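Local atomic coordinates of Serine/threonine protein phosphatase Stp1 (Streptococcus agalactiae, PDB entry 2PK0), a protein that removes phosphate from phosphoserine and phosphothreonine in proteins, as a metal-dependent phosphatase of the PP2C family with bound magnesium ions. Residues 184-187 / 188-192; 225-228 / 229-233. All blocks are in the same frame, centred on the assembly; numbering follows the deposited sequence.

Contact 1. Residues 184-187 / 188-192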
loop_
_atom_site.group_PDB
_atom_site.type_symbol
_atom_site.label_atom_id
_atom_site.label_comp_id
_atom_site.label_asym_id
_atom_site.label_seq_id
_atom_site.Cartn_x
_atom_site.Cartn_y
_atom_site.Cartn_z
ATOM N N HIS A 184 -10.108 -0.415 11.169
ATOM C CA HIS A 184 -9.354 -0.207 12.404
ATOM C C HIS A 184 -9.533 1.179 12.966
ATOM O O HIS A 184 -9.774 2.131 12.233
ATOM C CB HIS A 184 -7.868 -0.433 12.163
ATOM C CG HIS A 184 -7.529 -1.845 11.813
ATOM N ND1 HIS A 184 -7.164 -2.778 12.762
ATOM C CD2 HIS A 184 -7.529 -2.491 10.623
ATOM C CE1 HIS A 184 -6.946 -3.938 12.168
ATOM N NE2 HIS A 184 -7.165 -3.791 10.872
ATOM N N LEU A 185 -9.381 1.290 14.280
ATOM C CA LEU A 185 -9.453 2.565 14.974
ATOM C C LEU A 185 -8.062 3.165 15.109
ATOM O O LEU A 185 -7.122 2.484 15.499
ATOM C CB LEU A 185 -10.048 2.334 16.356
ATOM C CG LEU A 185 -10.324 3.558 17.236
ATOM C CD1 LEU A 185 -11.245 4.533 16.534
ATOM C CD2 LEU A 185 -10.928 3.106 18.546
ATOM N N LEU A 186 -7.921 4.441 14.783
ATOM C CA LEU A 186 -6.654 5.132 15.023
ATOM C C LEU A 186 -6.729 5.948 16.315
ATOM O O LEU A 186 -7.660 6.732 16.507
ATOM C CB LEU A 186 -6.294 6.044 13.839
ATOM C CG LEU A 186 -5.272 5.585 12.778
ATOM C CD1 LEU A 186 -5.343 4.090 12.467
ATOM C CD2 LEU A 186 -5.404 6.415 11.496
ATOM N N GLU A 187 -5.755 5.754 17.200
ATOM C CA GLU A 187 -5.678 6.495 18.462
ATOM C C GLU A 187 -4.813 7.747 18.324
ATOM O O GLU A 187 -4.048 7.872 17.375
ATOM C CB GLU A 187 -5.140 5.585 19.567
ATOM C CG GLU A 187 -6.240 4.875 20.351
ATOM C CD GLU A 187 -5.857 3.489 20.815
ATOM O OE1 GLU A 187 -4.960 3.358 21.684
ATOM O OE2 GLU A 187 -6.470 2.529 20.301
ATOM N N GLU A 188 -4.946 8.678 19.264
ATOM C CA GLU A 188 -4.137 9.897 19.264
ATOM C C GLU A 188 -2.659 9.564 19.403
ATOM O O GLU A 188 -2.274 8.813 20.287
ATOM C CB GLU A 188 -4.577 10.830 20.398
ATOM C CG GLU A 188 -5.704 11.780 20.009
ATOM C CD GLU A 188 -6.309 12.531 21.199
ATOM O OE1 GLU A 188 -5.714 12.510 22.300
ATOM O OE2 GLU A 188 -7.386 13.146 21.029
ATOM N N GLY A 189 -1.841 10.095 18.506
ATOM C CA GLY A 189 -0.411 9.802 18.514
ATOM C C GLY A 189 0.046 8.668 17.605
ATOM O O GLY A 189 1.255 8.458 17.446
ATOM N N ASP A 190 -0.913 7.942 17.016
ATOM C CA ASP A 190 -0.623 6.834 16.092
ATOM C C ASP A 190 -0.004 7.331 14.794
ATOM O O ASP A 190 -0.136 8.503 14.436
ATOM C CB ASP A 190 -1.903 6.070 15.727
ATOM C CG ASP A 190 -2.361 5.101 16.808
ATOM O OD1 ASP A 190 -1.617 4.860 17.775
ATOM O OD2 ASP A 190 -3.475 4.555 16.683
ATOM N N TYR A 191 0.681 6.433 14.100
ATOM C CA TYR A 191 1.123 6.676 12.736
ATOM C C TYR A 191 0.618 5.510 11.915
ATOM O O TYR A 191 0.978 4.361 12.191
ATOM C CB TYR A 191 2.650 6.707 12.620
ATOM C CG TYR A 191 3.359 7.838 13.353
ATOM C CD1 TYR A 191 3.631 9.038 12.719
ATOM C CD2 TYR A 191 3.775 7.687 14.668
ATOM C CE1 TYR A 191 4.271 10.061 13.370
ATOM C CE2 TYR A 191 4.426 8.710 15.336
ATOM C CZ TYR A 191 4.663 9.898 14.683
ATOM O OH TYR A 191 5.304 10.921 15.345
ATOM N N LEU A 192 -0.234 5.784 10.934
ATOM C CA LEU A 192 -0.532 4.795 9.915
ATOM C C LEU A 192 0.651 4.816 8.976
ATOM O O LEU A 192 1.104 5.900 8.573
ATOM C CB LEU A 192 -1.795 5.155 9.125
ATOM C CG LEU A 192 -2.301 4.059 8.173
ATOM C CD1 LEU A 192 -2.662 2.790 8.942
ATOM C CD2 LEU A 192 -3.474 4.552 7.379
#
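Glu187 and Asp190 close a type II beta turn, Asp190 N giving its hydrogen to Glu187 O at 3.2 Å. Gly189, third in the turn, has a positive phi of 95°, where a side chain would press against the carbonyl oxygen of Glu188; glycine is the natural residue there. The carboxylate of Asp190 adds a second bond in the reverse sense: OD2 accepts the amide hydrogen of Glu187 at 2.6 Å, met from above the carboxylate plane at an N-H...O angle of 155°. With CG beside its own backbone N (chi1 -79°), the short aspartate side chain folds back across the turn to that amide. The same OD2 makes a salt bridge with Arg130 NH2, which probably favours the charged form of this buried group. In the alpha/beta/beta/alpha sandwich characteristic of PP2C phosphatases, this turn carries the chain from strand 180-185, on the rim of one sheet, to strand 191-195, inside the other. Leu186 and Leu192 suit the buried inner side: CD2 of the former comes 4.5 Å from CB of the latter, a loose apolar approach, and both also touch Ile116 of strand 115-121. Glu188, second in the turn, is exposed to solvent, its chain extended beyond CG, and touches Lys4, while Glu187 OE2 forms a long, weak ion pair with Arg130 NH1.

Contact 2. Residues 225-228 / 229-233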
loop_
_atom_site.group_PDB
_atom_site.type_symbol
_atom_site.label_atom_id
_atom_site.label_comp_id
_atom_site.label_asym_id
_atom_site.label_seq_id
_atom_site.Cartn_x
_atom_site.Cartn_y
_atom_site.Cartn_z
ATOM N N LEU A 225 12.959 7.956 6.180
ATOM C CA LEU A 225 12.609 6.570 5.895
ATOM C C LEU A 225 13.194 6.102 4.565
ATOM O O LEU A 225 13.717 4.989 4.483
ATOM C CB LEU A 225 11.091 6.386 5.886
ATOM C CG LEU A 225 10.337 6.317 7.217
ATOM C CD1 LEU A 225 8.844 6.129 6.965
ATOM C CD2 LEU A 225 10.841 5.182 8.067
ATOM N N ILE A 226 13.129 6.944 3.531
ATOM C CA ILE A 226 13.623 6.505 2.232
ATOM C C ILE A 226 15.145 6.600 2.141
ATOM O O ILE A 226 15.780 5.792 1.452
ATOM C CB ILE A 226 12.866 7.150 1.004
ATOM C CG1 ILE A 226 13.271 8.599 0.782
ATOM C CG2 ILE A 226 11.337 7.044 1.161
ATOM C CD1 ILE A 226 14.428 8.789 -0.150
ATOM N N THR A 227 15.717 7.583 2.844
ATOM C CA THR A 227 17.170 7.754 2.938
ATOM C C THR A 227 17.773 6.514 3.572
ATOM O O THR A 227 18.693 5.918 3.015
ATOM C CB THR A 227 17.536 8.996 3.782
ATOM O OG1 THR A 227 17.023 10.169 3.143
ATOM C CG2 THR A 227 19.051 9.146 3.948
ATOM N N LEU A 228 17.206 6.099 4.706
ATOM C CA LEU A 228 17.611 4.856 5.366
ATOM C C LEU A 228 17.416 3.612 4.496
ATOM O O LEU A 228 18.274 2.738 4.478
ATOM C CB LEU A 228 16.871 4.678 6.699
ATOM C CG LEU A 228 17.368 3.514 7.557
ATOM C CD1 LEU A 228 18.875 3.619 7.797
ATOM C CD2 LEU A 228 16.607 3.416 8.868
ATOM N N ALA A 229 16.309 3.552 3.761
ATOM C CA ALA A 229 16.060 2.426 2.882
ATOM C C ALA A 229 17.086 2.374 1.758
ATOM O O ALA A 229 17.501 1.298 1.331
ATOM C CB ALA A 229 14.651 2.472 2.346
ATOM N N ASN A 230 17.511 3.544 1.303
ATOM C CA ASN A 230 18.579 3.629 0.315
ATOM C C ASN A 230 19.929 3.211 0.902
ATOM O O ASN A 230 20.681 2.478 0.240
ATOM C CB ASN A 230 18.643 5.038 -0.293
ATOM C CG ASN A 230 17.548 5.276 -1.320
ATOM O OD1 ASN A 230 17.219 4.375 -2.084
ATOM N ND2 ASN A 230 16.983 6.481 -1.346
ATOM N N HIS A 231 20.215 3.653 2.136
ATOM C CA HIS A 231 21.456 3.303 2.816
ATOM C C HIS A 231 21.547 1.813 3.031
ATOM O O HIS A 231 22.606 1.238 2.876
ATOM C CB HIS A 231 21.604 4.006 4.167
ATOM C CG HIS A 231 22.154 5.397 4.073
ATOM N ND1 HIS A 231 23.318 5.696 3.395
ATOM C CD2 HIS A 231 21.710 6.569 4.587
ATOM C CE1 HIS A 231 23.558 6.994 3.480
ATOM N NE2 HIS A 231 22.594 7.547 4.196
ATOM N N ARG A 232 20.432 1.177 3.356
ATOM C CA ARG A 232 20.388 -0.279 3.468
ATOM C C ARG A 232 20.511 -1.011 2.141
ATOM O O ARG A 232 20.701 -2.222 2.130
ATOM C CB ARG A 232 19.099 -0.729 4.148
ATOM C CG ARG A 232 18.941 -0.231 5.567
ATOM C CD ARG A 232 19.987 -0.785 6.503
ATOM N NE ARG A 232 19.798 -0.256 7.855
ATOM C CZ ARG A 232 18.967 -0.782 8.753
ATOM N NH1 ARG A 232 18.859 -0.236 9.960
ATOM N NH2 ARG A 232 18.242 -1.858 8.444
ATOM N N GLY A 233 20.388 -0.308 1.021
ATOM C CA GLY A 233 20.597 -0.954 -0.278
ATOM C C GLY A 233 19.828 -0.342 -1.428
ATOM O O GLY A 233 20.345 -0.258 -2.563
#
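Four successive i to i+4 hydrogen bonds run from residues 229-232 back to residues 225-228, in the last turns of helix 218-231. Ala229 N to Leu225 O measures 3.1 Å and Asn230 N to Ile226 O 2.8 Å; His231 and Arg232 repeat the pattern with Thr227 and Leu228. Beyond them Gly233 N bonds to Asn230 O, and its positive phi of 152° completes a Schellman motif, a backbone shape that glycine adopts without a side-chain clash.

Apolar contacts follow the same four-residue spacing. Thr227 CG2, anti to the backbone N, lies alongside the His231 imidazole, 3.8 Å from CD2, and the two side chains point the same way. Leu228 and Arg232 also run side by side, with Leu228 CD1 4.0 Å from Arg232 NE, the leucine methyl meeting the guanidinium end obliquely. The small Ala229 suits its buried place against Leu203 and Ile238.

Among the polar groups, Thr227 OG1 hydrogen-bonds to Gln223 O, a backbone acceptor one turn earlier, which lets a threonine sit within the helix with its hydroxyl satisfied. The amide of Asn230 passes beside Ile226, ND2 3.6 Å from CD1, and makes weak hydrogen bonds with Asp13 and Gln16.

Leu225 packs on Ile208 and Val211 of helix 205-212, to which Arg232 adds a salt bridge with Asp207; Ile226 and Ala229 face Ile238 of strand 238-245, and Ile226 also reaches Leu11 of strand 6-13.

Both contacts are partly buried and lie well out from the centre of the chain, 17 and 18 Å away, with their own centres 25 Å apart and no touch between them. Strand 238-245 is their common neighbour: contact 1 packs against its far end at Val243 and Val245, contact 2 against its start at Ile238. Contact 1 joins the two sheets through a turn, and its chemistry depends on one buried carboxylate; contact 2 belongs to a single helix packed on one sheet, where repeated backbone bonds dominate and the exposed arginine at the helix end pairs with Asp207 of helix 205-212. Each uses a glycine of positive phi, within the turn in 184-192 and just after the helix in 225-233.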